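Local coordinates for protein ORF10 (PDB 6RIW) that probably condenses acyl-ACP units in fatty acid synthesis, this chain being the ketosynthase–chain length factor didomain of the longer polyunsaturated fatty acid synthase subunit PfaC, at residues G221-A225 with G260-G264; L12-Q17 with G64-F69; Y82-D87 with H165-A169; L579-G583 with I660-A664; M233-F238 with A632-T638. All coordinates share one frame. Residues are numbered along the deposited sequence.

Interaction 1. Residues G221-A225 with G260-G264; sequences GAVSA and GEGAG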
# COMPACT_ATOMS: atom_id res chain seq x y z
N GLY A 221 -2.42 -12.68 -4.43
CA GLY A 221 -3.55 -12.58 -3.54
C GLY A 221 -3.65 -11.19 -2.98
O GLY A 221 -3.01 -10.26 -3.48
N ALA A 222 -4.47 -11.05 -1.94
CA ALA A 222 -4.69 -9.75 -1.32
C ALA A 222 -5.27 -9.94 0.07
O ALA A 222 -5.81 -10.99 0.41
CB ALA A 222 -5.62 -8.87 -2.16
N VAL A 223 -5.17 -8.87 0.86
CA VAL A 223 -5.68 -8.85 2.23
C VAL A 223 -6.24 -7.46 2.46
O VAL A 223 -5.72 -6.46 1.93
CB VAL A 223 -4.58 -9.22 3.26
CG1 VAL A 223 -3.41 -8.23 3.18
CG2 VAL A 223 -5.14 -9.25 4.68
N SER A 224 -7.37 -7.41 3.16
CA SER A 224 -8.04 -6.18 3.58
C SER A 224 -8.29 -6.37 5.07
O SER A 224 -9.21 -7.10 5.46
CB SER A 224 -9.34 -5.98 2.79
OG SER A 224 -10.20 -5.04 3.42
N ALA A 225 -7.47 -5.73 5.91
CA ALA A 225 -7.60 -5.85 7.37
C ALA A 225 -7.27 -4.53 8.05
O ALA A 225 -6.61 -4.49 9.10
CB ALA A 225 -6.69 -6.95 7.91
N GLY A 260 -15.94 -4.42 3.66
CA GLY A 260 -15.67 -5.76 4.17
C GLY A 260 -14.18 -5.98 4.33
O GLY A 260 -13.36 -5.12 4.00
N GLU A 261 -13.84 -7.16 4.84
CA GLU A 261 -12.46 -7.51 5.14
C GLU A 261 -12.26 -8.98 4.82
O GLU A 261 -13.22 -9.73 4.61
CB GLU A 261 -12.14 -7.21 6.61
CG GLU A 261 -13.16 -7.79 7.56
CD GLU A 261 -12.84 -7.53 9.03
OE1 GLU A 261 -12.18 -6.51 9.36
OE2 GLU A 261 -13.25 -8.37 9.88
N GLY A 262 -11.00 -9.40 4.74
CA GLY A 262 -10.67 -10.79 4.51
C GLY A 262 -9.42 -10.89 3.67
O GLY A 262 -8.68 -9.92 3.51
N ALA A 263 -9.20 -12.09 3.11
CA ALA A 263 -7.97 -12.38 2.38
C ALA A 263 -8.20 -13.53 1.41
O ALA A 263 -9.10 -14.34 1.60
CB ALA A 263 -6.82 -12.73 3.34
N GLY A 264 -7.38 -13.56 0.37
CA GLY A 264 -7.40 -14.67 -0.57
C GLY A 264 -6.03 -14.88 -1.18
O GLY A 264 -5.21 -13.96 -1.24

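Interaction 2. Residues L12-Q17 with G64-F69; sequences LFPGSQ and GYISDF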
# COMPACT_ATOMS: atom_id res chain seq x y z
N LEU A 12 -10.20 -16.50 2.99
CA LEU A 12 -10.76 -16.19 4.31
C LEU A 12 -11.70 -15.02 4.04
O LEU A 12 -11.27 -13.87 3.96
CB LEU A 12 -9.69 -15.85 5.35
CG LEU A 12 -10.19 -15.57 6.76
CD1 LEU A 12 -10.95 -16.79 7.31
CD2 LEU A 12 -8.98 -15.23 7.64
N PHE A 13 -12.98 -15.34 3.86
CA PHE A 13 -14.01 -14.39 3.49
C PHE A 13 -15.03 -14.28 4.61
O PHE A 13 -15.12 -15.17 5.46
CB PHE A 13 -14.75 -14.84 2.22
CG PHE A 13 -13.90 -14.91 0.98
CD1 PHE A 13 -12.69 -14.22 0.88
CD2 PHE A 13 -14.33 -15.67 -0.10
CE1 PHE A 13 -11.91 -14.29 -0.27
CE2 PHE A 13 -13.57 -15.75 -1.26
CZ PHE A 13 -12.35 -15.06 -1.35
N PRO A 14 -15.82 -13.19 4.66
CA PRO A 14 -16.93 -13.17 5.61
C PRO A 14 -17.76 -14.44 5.43
O PRO A 14 -18.18 -14.75 4.31
CB PRO A 14 -17.71 -11.91 5.23
CG PRO A 14 -16.67 -11.01 4.56
CD PRO A 14 -15.72 -11.94 3.87
N GLY A 15 -17.89 -15.23 6.49
CA GLY A 15 -18.66 -16.45 6.45
C GLY A 15 -17.91 -17.73 6.12
O GLY A 15 -18.46 -18.81 6.34
N SER A 16 -16.68 -17.67 5.59
CA SER A 16 -16.06 -18.92 5.14
C SER A 16 -14.55 -18.89 5.27
O SER A 16 -13.92 -17.83 5.26
CB SER A 16 -16.47 -19.25 3.70
OG SER A 16 -15.94 -18.32 2.78
N GLN A 17 -13.96 -20.09 5.40
CA GLN A 17 -12.52 -20.25 5.55
C GLN A 17 -11.91 -21.20 4.52
O GLN A 17 -10.73 -21.54 4.63
CB GLN A 17 -12.18 -20.74 6.97
CG GLN A 17 -12.89 -20.00 8.09
CD GLN A 17 -12.59 -20.61 9.45
OE1 GLN A 17 -11.84 -21.59 9.55
NE2 GLN A 17 -13.17 -20.03 10.51
N GLY A 64 -18.99 -6.79 5.71
CA GLY A 64 -18.61 -8.18 5.67
C GLY A 64 -17.42 -8.40 6.57
O GLY A 64 -16.33 -7.93 6.24
N TYR A 65 -17.59 -9.05 7.71
CA TYR A 65 -16.52 -9.18 8.68
C TYR A 65 -16.10 -10.63 8.85
O TYR A 65 -16.86 -11.56 8.55
CB TYR A 65 -16.91 -8.59 10.04
CG TYR A 65 -17.28 -7.15 9.89
CD1 TYR A 65 -16.31 -6.20 9.59
CD2 TYR A 65 -18.60 -6.73 10.01
CE1 TYR A 65 -16.64 -4.87 9.43
CE2 TYR A 65 -18.95 -5.41 9.86
CZ TYR A 65 -17.97 -4.48 9.57
OH TYR A 65 -18.32 -3.15 9.40
N ILE A 66 -14.87 -10.80 9.31
CA ILE A 66 -14.29 -12.11 9.62
C ILE A 66 -14.58 -12.36 11.09
O ILE A 66 -14.00 -11.71 11.95
CB ILE A 66 -12.78 -12.16 9.34
CG1 ILE A 66 -12.47 -11.83 7.88
CG2 ILE A 66 -12.20 -13.53 9.73
CD1 ILE A 66 -13.29 -12.66 6.88
N SER A 67 -15.46 -13.31 11.37
CA SER A 67 -15.85 -13.62 12.74
C SER A 67 -15.30 -14.98 13.14
O SER A 67 -15.28 -15.91 12.33
CB SER A 67 -17.37 -13.61 12.90
OG SER A 67 -17.88 -12.33 12.56
N ASP A 68 -14.84 -15.08 14.39
CA ASP A 68 -14.52 -16.37 15.02
C ASP A 68 -13.44 -17.14 14.27
O ASP A 68 -13.49 -18.37 14.15
CB ASP A 68 -15.80 -17.21 15.17
CG ASP A 68 -16.88 -16.47 15.95
OD1 ASP A 68 -16.55 -15.92 17.04
OD2 ASP A 68 -18.03 -16.41 15.48
N PHE A 69 -12.46 -16.42 13.73
CA PHE A 69 -11.28 -17.04 13.14
C PHE A 69 -10.19 -17.11 14.20
O PHE A 69 -9.85 -16.08 14.79
CB PHE A 69 -10.79 -16.26 11.91
CG PHE A 69 -9.52 -16.81 11.32
CD1 PHE A 69 -9.55 -17.96 10.54
CD2 PHE A 69 -8.30 -16.19 11.56
CE1 PHE A 69 -8.37 -18.47 9.99
CE2 PHE A 69 -7.12 -16.69 11.03
CZ PHE A 69 -7.16 -17.85 10.24
O HOH W 1 -16.63 -14.90 9.08

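Interaction 3. Residues Y82-D87 with H165-A169; sequences YLAGLD and HADNA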
# COMPACT_ATOMS: atom_id res chain seq x y z
N TYR A 82 6.25 -15.46 17.80
CA TYR A 82 6.33 -14.23 17.00
C TYR A 82 5.08 -14.05 16.13
O TYR A 82 4.48 -12.97 16.12
CB TYR A 82 7.59 -14.27 16.13
CG TYR A 82 7.67 -13.13 15.14
CD1 TYR A 82 7.85 -11.82 15.57
CD2 TYR A 82 7.54 -13.36 13.78
CE1 TYR A 82 7.92 -10.75 14.66
CE2 TYR A 82 7.61 -12.31 12.86
CZ TYR A 82 7.80 -11.02 13.31
OH TYR A 82 7.85 -9.99 12.38
N LEU A 83 4.69 -15.08 15.38
CA LEU A 83 3.53 -14.94 14.49
C LEU A 83 2.24 -14.72 15.27
O LEU A 83 1.34 -14.02 14.80
CB LEU A 83 3.38 -16.16 13.59
CG LEU A 83 4.58 -16.44 12.71
CD1 LEU A 83 4.35 -17.67 11.84
CD2 LEU A 83 4.83 -15.20 11.84
N ALA A 84 2.12 -15.33 16.45
CA ALA A 84 0.94 -15.14 17.29
C ALA A 84 0.76 -13.69 17.73
O ALA A 84 -0.37 -13.30 18.04
CB ALA A 84 1.03 -16.04 18.54
N GLY A 85 1.82 -12.91 17.77
CA GLY A 85 1.74 -11.53 18.20
C GLY A 85 1.54 -10.53 17.08
O GLY A 85 1.68 -9.33 17.32
N LEU A 86 1.20 -10.98 15.88
CA LEU A 86 0.99 -10.07 14.76
C LEU A 86 -0.50 -9.88 14.50
O LEU A 86 -1.34 -10.70 14.89
CB LEU A 86 1.71 -10.60 13.51
CG LEU A 86 3.24 -10.73 13.60
CD1 LEU A 86 3.80 -11.32 12.32
CD2 LEU A 86 3.86 -9.36 13.84
N ASP A 87 -0.81 -8.77 13.83
CA ASP A 87 -2.17 -8.36 13.52
C ASP A 87 -2.89 -9.37 12.61
O ASP A 87 -2.26 -10.18 11.91
CB ASP A 87 -2.15 -6.99 12.80
CG ASP A 87 -3.52 -6.32 12.71
OD1 ASP A 87 -3.95 -5.69 13.71
OD2 ASP A 87 -4.15 -6.38 11.61
N HIS A 165 4.10 -5.77 19.22
CA HIS A 165 5.39 -5.83 18.55
C HIS A 165 5.48 -4.75 17.47
O HIS A 165 4.56 -4.57 16.67
CB HIS A 165 5.58 -7.21 17.90
CG HIS A 165 7.00 -7.53 17.50
ND1 HIS A 165 7.60 -6.98 16.39
CD2 HIS A 165 7.90 -8.39 18.04
CE1 HIS A 165 8.83 -7.46 16.27
NE2 HIS A 165 9.04 -8.32 17.25
N ALA A 166 6.63 -4.06 17.45
CA ALA A 166 6.86 -2.97 16.50
C ALA A 166 6.61 -3.35 15.04
O ALA A 166 6.24 -2.49 14.23
CB ALA A 166 8.30 -2.47 16.65
N ASP A 167 6.83 -4.61 14.67
CA ASP A 167 6.61 -5.00 13.27
C ASP A 167 5.16 -4.79 12.84
O ASP A 167 4.88 -4.74 11.64
CB ASP A 167 7.00 -6.48 13.05
CG ASP A 167 8.53 -6.71 12.95
OD1 ASP A 167 9.31 -5.74 12.87
OD2 ASP A 167 8.94 -7.90 12.95
N ASN A 168 4.22 -4.68 13.78
CA ASN A 168 2.85 -4.35 13.44
C ASN A 168 2.68 -2.95 12.86
O ASN A 168 1.62 -2.64 12.31
CB ASN A 168 1.98 -4.52 14.69
CG ASN A 168 1.73 -5.98 15.02
OD1 ASN A 168 1.15 -6.71 14.21
ND2 ASN A 168 2.22 -6.44 16.17
N ALA A 169 3.69 -2.10 12.92
CA ALA A 169 3.56 -0.81 12.24
C ALA A 169 4.02 -0.84 10.79
O ALA A 169 3.86 0.16 10.07
CB ALA A 169 4.37 0.26 13.00
O HOH W 2 2.60 -8.15 19.55

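Interaction 4. Residues L579-G583 with I660-A664; sequences LVAMG and ITVSA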
# COMPACT_ATOMS: atom_id res chain seq x y z
N LEU A 579 4.43 4.25 -10.85
CA LEU A 579 4.65 3.38 -9.71
C LEU A 579 5.13 4.25 -8.56
O LEU A 579 6.07 5.02 -8.72
CB LEU A 579 5.70 2.30 -10.02
CG LEU A 579 5.50 1.49 -11.30
CD1 LEU A 579 6.64 0.52 -11.44
CD2 LEU A 579 4.16 0.73 -11.27
N VAL A 580 4.47 4.16 -7.40
CA VAL A 580 4.88 4.97 -6.26
C VAL A 580 5.40 4.04 -5.17
O VAL A 580 4.63 3.28 -4.57
CB VAL A 580 3.73 5.85 -5.74
CG1 VAL A 580 4.19 6.67 -4.54
CG2 VAL A 580 3.22 6.78 -6.86
N ALA A 581 6.70 4.13 -4.89
CA ALA A 581 7.30 3.42 -3.77
C ALA A 581 6.98 4.15 -2.47
O ALA A 581 7.25 5.35 -2.35
CB ALA A 581 8.82 3.32 -3.97
N MET A 582 6.38 3.45 -1.52
CA MET A 582 5.96 4.13 -0.30
C MET A 582 5.64 3.07 0.74
O MET A 582 5.57 1.87 0.44
CB MET A 582 4.75 5.04 -0.56
CG MET A 582 3.57 4.31 -1.26
SD MET A 582 2.56 3.29 -0.13
CE MET A 582 1.46 4.57 0.56
N GLY A 583 5.52 3.52 1.99
CA GLY A 583 4.83 2.78 3.03
C GLY A 583 3.76 3.69 3.60
O GLY A 583 3.58 4.83 3.15
N ILE A 660 -0.07 2.64 -9.53
CA ILE A 660 -0.19 1.90 -8.28
C ILE A 660 0.86 2.35 -7.28
O ILE A 660 1.87 2.96 -7.64
CB ILE A 660 -0.06 0.38 -8.48
CG1 ILE A 660 1.33 0.04 -9.06
CG2 ILE A 660 -1.22 -0.18 -9.31
CD1 ILE A 660 1.62 -1.47 -9.13
N THR A 661 0.65 2.00 -6.01
CA THR A 661 1.77 2.04 -5.08
C THR A 661 2.38 0.65 -4.97
O THR A 661 1.72 -0.36 -5.23
CB THR A 661 1.36 2.55 -3.68
OG1 THR A 661 0.45 1.63 -3.07
CG2 THR A 661 0.72 3.92 -3.79
N VAL A 662 3.67 0.62 -4.62
CA VAL A 662 4.45 -0.60 -4.44
C VAL A 662 5.14 -0.45 -3.09
O VAL A 662 5.76 0.59 -2.82
CB VAL A 662 5.50 -0.77 -5.56
CG1 VAL A 662 6.42 -1.95 -5.25
CG2 VAL A 662 4.81 -0.99 -6.92
N SER A 663 5.02 -1.46 -2.24
CA SER A 663 5.57 -1.40 -0.89
C SER A 663 6.44 -2.63 -0.65
O SER A 663 5.97 -3.76 -0.75
CB SER A 663 4.45 -1.30 0.15
OG SER A 663 3.65 -0.15 -0.08
N ALA A 664 7.71 -2.40 -0.34
CA ALA A 664 8.61 -3.49 0.03
C ALA A 664 9.63 -2.97 1.02
O ALA A 664 10.82 -3.29 0.93
CB ALA A 664 9.28 -4.12 -1.19

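Interaction 5. Residues M233-F238 with A632-T638; sequences MGFSIF and AQLNQYT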
# COMPACT_ATOMS: atom_id res chain seq x y z
N MET A 233 -15.39 5.37 8.98
CA MET A 233 -15.38 6.83 8.96
C MET A 233 -15.14 7.35 7.55
O MET A 233 -15.75 8.34 7.13
CB MET A 233 -14.32 7.37 9.92
CG MET A 233 -14.66 7.17 11.39
SD MET A 233 -16.16 8.06 11.91
CE MET A 233 -16.36 7.41 13.58
N GLY A 234 -14.27 6.68 6.79
CA GLY A 234 -14.03 7.11 5.42
C GLY A 234 -15.25 6.97 4.54
O GLY A 234 -15.64 7.91 3.84
N PHE A 235 -15.87 5.80 4.53
CA PHE A 235 -17.04 5.64 3.68
C PHE A 235 -18.21 6.50 4.17
O PHE A 235 -19.09 6.86 3.37
CB PHE A 235 -17.44 4.16 3.60
CG PHE A 235 -16.55 3.36 2.67
CD1 PHE A 235 -16.37 3.77 1.35
CD2 PHE A 235 -15.88 2.25 3.13
CE1 PHE A 235 -15.53 3.06 0.49
CE2 PHE A 235 -15.04 1.53 2.28
CZ PHE A 235 -14.87 1.93 0.96
N SER A 236 -18.23 6.86 5.46
CA SER A 236 -19.24 7.81 5.91
C SER A 236 -18.98 9.21 5.35
O SER A 236 -19.92 9.87 4.90
CB SER A 236 -19.32 7.82 7.43
OG SER A 236 -19.72 6.55 7.88
N ILE A 237 -17.72 9.68 5.35
CA ILE A 237 -17.48 11.02 4.83
C ILE A 237 -17.63 11.04 3.31
O ILE A 237 -18.03 12.07 2.73
CB ILE A 237 -16.11 11.58 5.27
CG1 ILE A 237 -16.00 13.07 4.92
CG2 ILE A 237 -14.98 10.86 4.64
CD1 ILE A 237 -16.88 13.97 5.82
N PHE A 238 -17.34 9.93 2.64
CA PHE A 238 -17.63 9.80 1.21
C PHE A 238 -19.12 9.68 0.91
O PHE A 238 -19.49 9.71 -0.27
CB PHE A 238 -16.91 8.57 0.64
CG PHE A 238 -15.40 8.65 0.69
CD1 PHE A 238 -14.75 9.87 0.85
CD2 PHE A 238 -14.64 7.51 0.55
CE1 PHE A 238 -13.36 9.94 0.88
CE2 PHE A 238 -13.24 7.57 0.57
CZ PHE A 238 -12.61 8.79 0.75
N ALA A 632 -12.66 14.90 9.66
CA ALA A 632 -12.58 14.36 8.30
C ALA A 632 -13.29 15.26 7.30
O ALA A 632 -14.39 15.75 7.56
CB ALA A 632 -13.20 12.96 8.25
N GLN A 633 -12.64 15.49 6.16
CA GLN A 633 -13.25 16.18 5.03
C GLN A 633 -13.02 15.34 3.78
O GLN A 633 -12.07 14.55 3.72
CB GLN A 633 -12.69 17.59 4.84
CG GLN A 633 -12.76 18.49 6.08
CD GLN A 633 -14.19 18.89 6.44
OE1 GLN A 633 -15.11 18.74 5.63
NE2 GLN A 633 -14.38 19.39 7.66
N LEU A 634 -13.89 15.53 2.78
CA LEU A 634 -13.93 14.64 1.62
C LEU A 634 -12.57 14.54 0.92
O LEU A 634 -12.01 13.44 0.76
CB LEU A 634 -14.99 15.12 0.62
CG LEU A 634 -15.15 14.30 -0.66
CD1 LEU A 634 -15.61 12.91 -0.34
CD2 LEU A 634 -16.15 14.96 -1.61
N ASN A 635 -12.05 15.66 0.45
CA ASN A 635 -10.80 15.60 -0.31
C ASN A 635 -9.65 15.15 0.58
O ASN A 635 -8.81 14.34 0.15
CB ASN A 635 -10.51 16.95 -0.95
CG ASN A 635 -11.45 17.24 -2.09
OD1 ASN A 635 -11.41 16.57 -3.12
ND2 ASN A 635 -12.35 18.21 -1.90
N GLN A 636 -9.59 15.66 1.81
CA GLN A 636 -8.52 15.23 2.70
C GLN A 636 -8.53 13.72 2.87
O GLN A 636 -7.47 13.08 2.85
CB GLN A 636 -8.64 15.93 4.06
CG GLN A 636 -7.42 15.69 4.95
CD GLN A 636 -7.68 15.94 6.44
OE1 GLN A 636 -8.83 16.02 6.89
NE2 GLN A 636 -6.60 16.06 7.21
N TYR A 637 -9.71 13.11 3.03
CA TYR A 637 -9.71 11.66 3.23
C TYR A 637 -9.29 10.90 1.97
O TYR A 637 -8.67 9.84 2.09
CB TYR A 637 -11.08 11.18 3.70
CG TYR A 637 -11.05 10.15 4.83
CD1 TYR A 637 -10.75 8.82 4.60
CD2 TYR A 637 -11.37 10.53 6.12
CE1 TYR A 637 -10.75 7.88 5.66
CE2 TYR A 637 -11.38 9.63 7.17
CZ TYR A 637 -11.07 8.31 6.94
OH TYR A 637 -11.09 7.45 8.03
N THR A 638 -9.59 11.42 0.76
CA THR A 638 -9.07 10.74 -0.44
C THR A 638 -7.54 10.70 -0.43
O THR A 638 -6.95 9.78 -1.00
CB THR A 638 -9.55 11.40 -1.75
OG1 THR A 638 -8.93 12.69 -1.92
CG2 THR A 638 -11.07 11.54 -1.77

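Interaction 1. Residues G221-A225 with G260-G264
Strand 217-224 runs antiparallel to strand 259-270 in the core sheet of the ketosynthase half, a thiolase-like fold; the axes of their short segments lie 4.8 Å apart at 175°. Gly221 opens the contact with its CA 3.2 Å from Gly264 O, and a CB here would collide with that oxygen. Ala222 and Gly264 form a hydrogen-bonded pair: Ala222 N donates to Gly264 O at 3.1 Å and Gly264 N to Ala222 O at 3.0 Å. Val223 faces Ala263 in a non-hydrogen-bonded pair, with Val223 CG2 4.1 Å from Ala263 CB, while Val223 O accepts from Thr371 on the side away from strand 259-270. At Ser224 the ladder resumes, Ser224 N to Gly262 O at 2.9 Å and Gly262 N to Ser224 O at 3.0 Å. Glu261 CB packs 3.1 Å from Ser224 O, and its carboxylate is held by the backbone N of Ile66. Ala225 leaves the strand and packs on helix 88-104. On the face carrying Ala222 and Ser224 the partners are both glycines, and the phi of 145° at Gly262 calls for glycine. Cohesion therefore comes mainly from paired peptide groups, with Val223 and Ala263 adding a small apolar contact.

Interaction 2. Residues L12-Q17 with G64-F69
A type II beta turn, Phe13 to Ser16, follows strand 4-12 of the thiolase-like ketosynthase half and rests against the loop after strand 62-64. Phe13 N bonds Ser16 O at 3.0 Å and Ser16 N bonds Phe13 O at 2.9 Å, with Gly15 at positive phi. Ile66 is the principal bump: its CD1 fits against the Phe13-Pro14 peptide at the turn's entry, 3.3 Å from Phe13 C and 3.4 Å from Pro14 N, while Ile66 CG2 lies 4.1 Å from Leu12 CG. In return the Pro14 ring fills the gap beside Gly64, with Pro14 CG 3.4 Å from Gly64 C; a CB on Gly64 would strike that ring. Trp92 of helix 88-104 packs against Leu12, Ile66 and Phe69. One water links the loops, accepting from Gly15 N at 2.9 Å and from Ser67 N at 3.0 Å. At the far end of 64-69, Leu12 CD2 makes a CH-pi contact, 3.8 Å from the Phe69 ring centroid and only 3° off the ring normal.

Interaction 3. Residues Y82-D87 with H165-A169
The shortest polar link here runs from Tyr82 OH to Asp167 OD2, a very short hydrogen bond of 2.4 Å joining the end of helix 80-84 to the 3-10 segment 166-169 of the thiolase-like ketosynthase fold. Both groups have further partners: Tyr82 OH meets Tyr174 OH, and Asp167 OD1 forms a salt bridge with Arg873 and a hydrogen bond with Tyr708, which lie in the chain length factor half, so this carboxylate ties the two halves together. Next come the bonds of Asn168, whose amide spans the backbone opposite from Gly85 O to Asp87 N: Asn168 ND2 donates to Gly85 O at 3.2 Å, and Asn168 OD1 accepts from Asp87 N at 2.9 Å. The link between helices is thereby fixed just where Asp87 serves as N-cap of helix 88-104, its side chain bonding Leu89 N and also Ser128. A water adds a bridge, donating to Gly85 O at 2.7 Å and accepting from His165 N at 2.8 Å. His165 is itself oriented by Asp167 N, which donates to its ND1 at 3.0 Å. Around this polar core the packing is modest. Leu86 CD2 comes within 3.8 Å of Asn168 OD1 and 4.3 Å of Asp167 CB. Tyr82 turns its edge to the face of His165 in a T-shaped pair, the planes at 77°, with Tyr82 CE1 3.7 Å from His165 NE2.

Interaction 4. Residues L579-G583 with I660-A664
Every backbone bond in this pairing follows the alternating pattern of parallel strands. Val580 N donates to Ile660 O at 2.9 Å, Val580 O accepts from Val662 N at 2.8 Å, and Met582 N reaches Val662 O at 3.2 Å. Both polar backbone atoms of Val580 are thus satisfied within the pair, whereas the backbones of Leu579 and Ala581 bond in the other direction, to strand 687-694. Past the last bridge a side chain takes over: Ser663 OG donates to Met582 O at 2.8 Å. Short CA-H...O contacts, such as Thr661 CA to Val580 O at 3.2 Å, supplement the ladder. Apolar groups fill the remainder, Leu579 CD2 lying 3.7 Å from Ile660 CG1 on one face and Met582 CG 3.7 Å from Thr661 CB beyond Val580. Strand 659-663 also pairs antiparallel with strand 189-193 of the ketosynthase half, so the sheet runs on across the didomain. This edge-to-edge joining of core sheets is the arrangement of thiolase-fold dimers, here made between two halves of one chain.

Interaction 5. Residues M233-F238 with A632-T638
Two helices pack across the boundary between the ketosynthase and chain length factor halves; the axes of the short helical segments 233-237 and 634-638 approach to 9.9 Å at 140°. Tyr637, Ile237 and Phe238 share the contact about equally; the chi1 of Tyr637, -137°, lies between the usual wells. This setting lays the ring over Gly234, whose CA makes a CH-pi contact 3.7 Å from the ring centroid; a CB there would clash. The hydroxyl is held by the carbonyl of Phe230. Met233, with chi1 and chi2 both m, leads its sulfur away; its closest side-chain atom is CB, 3.7 Å from Tyr637 OH. Ile237 adopts t and p, which brings its CG2 3.9 Å from Tyr637 CD2 and its CD1 3.5 Å from Ala632 O. Phe238, m at chi1, receives the edge of Tyr637 in an offset edge-to-face pair, planes at 82° and centroids 6.0 Å apart. Leu634, t then p, extends to meet that ring: Phe238 CD1 and Leu634 CD1 are 3.4 Å apart.

How the interactions relate
Interactions 1 and 4 are fully buried strand pairs in the two halves of one continuous sheet, one antiparallel and glycine-rich, the other parallel with larger side chains. Interaction 2 lies nearer the surface, in loops that leave strands 4-12 and 62-64, which flank strand 259-270 of interaction 1: Ala263 O and Leu12 N approach to 2.8 Å, probably a hydrogen bond, and Glu261 N and Gly64 O to 3.0 Å. There, loop shape and apolar contact replace the backbone ladder. Interaction 3, mostly buried, relies on side-chain polar bonds, whereas the partly buried interaction 5 is aromatic and apolar. Helix 228-237 of interaction 5 follows strand 217-224 of interaction 1, carrying the ketosynthase framework to the interdomain boundary.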